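Local structure of methane monooxygenase regulatory protein B (Methylococcus capsulatus, 4GAM) at residues Ser2-Ala10 and Thr67-Trp78. The protein probably regulates soluble methane monooxygenase by binding to its hydroxylase component. Sequence-based numbering, arbitrary orientation.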
# COMPACT_ATOMS: atom_id res chain seq x y z
N SER D 2 -36.72 -16.49 3.49
CA SER D 2 -36.03 -15.53 2.64
C SER D 2 -34.76 -15.04 3.31
O SER D 2 -33.81 -14.64 2.64
CB SER D 2 -36.96 -14.35 2.33
OG SER D 2 -37.58 -13.86 3.51
N VAL D 3 -34.74 -15.07 4.64
CA VAL D 3 -33.57 -14.64 5.40
C VAL D 3 -33.13 -15.71 6.40
O VAL D 3 -31.95 -15.82 6.73
CB VAL D 3 -33.81 -13.30 6.11
CG1 VAL D 3 -33.42 -12.15 5.21
CG2 VAL D 3 -35.27 -13.17 6.52
N ASN D 4 -34.09 -16.50 6.88
CA ASN D 4 -33.76 -17.70 7.64
C ASN D 4 -33.85 -18.90 6.71
O ASN D 4 -33.32 -19.97 7.00
CB ASN D 4 -34.69 -17.88 8.84
CG ASN D 4 -34.13 -18.85 9.88
OD1 ASN D 4 -32.93 -18.89 10.11
ND2 ASN D 4 -35.01 -19.63 10.50
N SER D 5 -34.53 -18.72 5.58
CA SER D 5 -34.60 -19.75 4.56
C SER D 5 -33.29 -19.81 3.79
O SER D 5 -32.84 -20.88 3.37
CB SER D 5 -35.75 -19.48 3.59
OG SER D 5 -36.85 -18.88 4.26
N ASN D 6 -32.67 -18.65 3.62
CA ASN D 6 -31.34 -18.57 3.02
C ASN D 6 -30.26 -18.57 4.09
O ASN D 6 -29.12 -18.18 3.84
CB ASN D 6 -31.21 -17.33 2.13
CG ASN D 6 -32.06 -17.42 0.87
OD1 ASN D 6 -32.29 -18.51 0.34
ND2 ASN D 6 -32.52 -16.28 0.39
N ALA D 7 -30.63 -18.99 5.30
CA ALA D 7 -29.66 -19.11 6.38
C ALA D 7 -28.64 -20.19 6.07
O ALA D 7 -28.93 -21.16 5.36
CB ALA D 7 -30.35 -19.39 7.69
N TYR D 8 -27.44 -20.02 6.61
CA TYR D 8 -26.37 -20.99 6.46
C TYR D 8 -26.79 -22.34 7.07
O TYR D 8 -26.34 -23.39 6.62
CB TYR D 8 -25.09 -20.46 7.13
CG TYR D 8 -23.84 -21.29 6.88
CD1 TYR D 8 -23.62 -22.48 7.57
CD2 TYR D 8 -22.87 -20.85 5.99
CE1 TYR D 8 -22.48 -23.22 7.36
CE2 TYR D 8 -21.72 -21.60 5.77
CZ TYR D 8 -21.54 -22.78 6.46
OH TYR D 8 -20.40 -23.53 6.26
N ASP D 9 -27.65 -22.30 8.09
CA ASP D 9 -28.06 -23.52 8.78
C ASP D 9 -29.54 -23.90 8.64
O ASP D 9 -30.19 -24.24 9.63
CB ASP D 9 -27.67 -23.46 10.26
CG ASP D 9 -26.17 -23.56 10.47
OD1 ASP D 9 -25.47 -23.94 9.51
OD2 ASP D 9 -25.69 -23.27 11.58
N ALA D 10 -30.05 -23.85 7.42
CA ALA D 10 -31.38 -24.36 7.11
C ALA D 10 -31.27 -25.87 6.89
O ALA D 10 -30.18 -26.37 6.65
CB ALA D 10 -31.95 -23.69 5.88
N THR D 67 -34.76 -10.89 0.29
CA THR D 67 -34.31 -12.25 0.56
C THR D 67 -32.80 -12.33 0.79
O THR D 67 -32.24 -13.43 0.84
CB THR D 67 -34.69 -13.21 -0.58
OG1 THR D 67 -33.91 -12.91 -1.75
CG2 THR D 67 -36.17 -13.10 -0.92
N VAL D 68 -32.13 -11.19 0.91
CA VAL D 68 -30.69 -11.20 1.12
C VAL D 68 -30.33 -11.45 2.58
O VAL D 68 -30.65 -10.65 3.46
CB VAL D 68 -29.99 -9.92 0.59
CG1 VAL D 68 -30.70 -8.67 1.07
CG2 VAL D 68 -28.53 -9.90 1.03
N ASN D 69 -29.68 -12.58 2.82
CA ASN D 69 -29.27 -12.94 4.17
C ASN D 69 -27.76 -12.98 4.31
O ASN D 69 -27.08 -13.79 3.68
CB ASN D 69 -29.86 -14.30 4.57
CG ASN D 69 -29.30 -14.81 5.89
OD1 ASN D 69 -28.35 -15.59 5.91
ND2 ASN D 69 -29.90 -14.37 6.99
N VAL D 70 -27.23 -12.09 5.14
CA VAL D 70 -25.80 -12.08 5.45
C VAL D 70 -25.57 -12.65 6.85
O VAL D 70 -26.35 -12.39 7.78
CB VAL D 70 -25.19 -10.65 5.29
CG1 VAL D 70 -26.27 -9.62 5.04
CG2 VAL D 70 -24.32 -10.27 6.49
N GLU D 71 -24.52 -13.45 7.00
CA GLU D 71 -24.18 -14.02 8.30
C GLU D 71 -22.71 -13.82 8.61
O GLU D 71 -21.86 -13.86 7.71
CB GLU D 71 -24.53 -15.51 8.35
CG GLU D 71 -26.01 -15.81 8.25
CD GLU D 71 -26.33 -17.22 8.68
OE1 GLU D 71 -27.28 -17.82 8.13
OE2 GLU D 71 -25.64 -17.73 9.59
N ASP D 72 -22.40 -13.60 9.88
CA ASP D 72 -21.03 -13.37 10.30
C ASP D 72 -20.25 -14.68 10.40
O ASP D 72 -20.71 -15.64 11.02
CB ASP D 72 -20.98 -12.64 11.64
CG ASP D 72 -19.56 -12.41 12.12
OD1 ASP D 72 -18.67 -12.13 11.28
OD2 ASP D 72 -19.33 -12.51 13.35
N ARG D 73 -19.07 -14.70 9.79
CA ARG D 73 -18.14 -15.81 9.95
C ARG D 73 -16.85 -15.26 10.54
O ARG D 73 -16.87 -14.32 11.33
CB ARG D 73 -17.89 -16.49 8.60
CG ARG D 73 -19.16 -16.93 7.88
CD ARG D 73 -19.25 -18.44 7.80
NE ARG D 73 -20.41 -18.99 8.50
CZ ARG D 73 -20.51 -20.25 8.92
NH1 ARG D 73 -19.52 -21.10 8.71
NH2 ARG D 73 -21.60 -20.65 9.55
N ALA D 74 -15.72 -15.86 10.18
CA ALA D 74 -14.43 -15.40 10.69
C ALA D 74 -14.09 -14.03 10.13
O ALA D 74 -14.43 -13.00 10.72
CB ALA D 74 -13.35 -16.38 10.33
N GLY D 75 -13.40 -14.02 9.00
CA GLY D 75 -12.98 -12.79 8.37
C GLY D 75 -13.76 -12.46 7.12
O GLY D 75 -13.29 -11.70 6.28
N TYR D 76 -14.96 -13.03 6.99
CA TYR D 76 -15.79 -12.73 5.83
C TYR D 76 -17.28 -12.76 6.11
O TYR D 76 -17.73 -13.29 7.13
CB TYR D 76 -15.46 -13.66 4.66
CG TYR D 76 -15.83 -15.11 4.85
CD1 TYR D 76 -17.09 -15.58 4.49
CD2 TYR D 76 -14.91 -16.02 5.37
CE1 TYR D 76 -17.43 -16.91 4.64
CE2 TYR D 76 -15.24 -17.35 5.53
CZ TYR D 76 -16.50 -17.79 5.17
OH TYR D 76 -16.83 -19.11 5.32
N TRP D 77 -18.04 -12.17 5.20
CA TRP D 77 -19.49 -12.15 5.28
C TRP D 77 -20.08 -13.15 4.30
O TRP D 77 -19.82 -13.09 3.10
CB TRP D 77 -20.03 -10.75 5.00
CG TRP D 77 -19.55 -9.74 5.97
CD1 TRP D 77 -18.56 -8.82 5.77
CD2 TRP D 77 -20.02 -9.54 7.30
NE1 TRP D 77 -18.39 -8.06 6.90
CE2 TRP D 77 -19.28 -8.48 7.85
CE3 TRP D 77 -21.01 -10.14 8.08
CZ2 TRP D 77 -19.49 -8.01 9.15
CZ3 TRP D 77 -21.22 -9.68 9.36
CH2 TRP D 77 -20.46 -8.63 9.89
N TRP D 78 -20.87 -14.08 4.82
CA TRP D 78 -21.54 -15.05 3.98
C TRP D 78 -22.93 -14.52 3.63
O TRP D 78 -23.83 -14.52 4.45
CB TRP D 78 -21.63 -16.39 4.72
CG TRP D 78 -22.18 -17.52 3.90
CD1 TRP D 78 -21.49 -18.36 3.08
CD2 TRP D 78 -23.55 -17.94 3.85
NE1 TRP D 78 -22.34 -19.28 2.51
CE2 TRP D 78 -23.61 -19.04 2.97
CE3 TRP D 78 -24.72 -17.49 4.46
CZ2 TRP D 78 -24.81 -19.70 2.69
CZ3 TRP D 78 -25.91 -18.14 4.18
CH2 TRP D 78 -25.94 -19.23 3.30
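Tyr8 meets Arg73 with a ring face and Trp78 with a ring edge, in a cation-pi and edge-to-face aromatic contact. It anchors the irregular N-terminal tail, residues 2-10, on the hairpin formed by strands 69-72 and 76-82, at one side of the four-stranded antiparallel sheet. The Tyr8 side chain leaves the backbone with CG anti to N (chi1 -172°). This carries the ring over the Trp78 indole, where an edge of the phenol meets a face. CD2 of Tyr8 lies 3.6 Å from CE2 of Trp78, and the ring planes are 71° apart. CB of Tyr8 adds a CH-pi contact over the six-membered ring. The guanidinium of Arg73 lies flat on a face of the phenol, with its CZ 3.6 Å from the Tyr8 ring centroid. The Arg73 chain bends at chi2 and chi3 on its way there. Glu71 reaches out to the tail backbone from the strand. Its OE1 accepts a nearly straight hydrogen bond from Tyr8 N at 2.7 Å, met from above the carboxylate plane. Nearer the start of the tail, Asn6 ND2 donates to Thr67 O at 2.9 Å, in the plane of both the amide and the carbonyl. The same ND2 also bonds Asn82 OD1, so two acceptors hold the amide. The carbonyl O of Asn6 sits at the edge of the Trp78 indole. Arg73 NH1 forms a salt bridge with an acidic side chain of the chain of another protein, and Tyr8 OH a hydrogen bond with an acidic side chain of that chain. Tail and hairpin thus together present the phenol hydroxyl and the guanidinium to this partner. The positive charge of Arg73 is held over the phenol face and is also paired outside the chain.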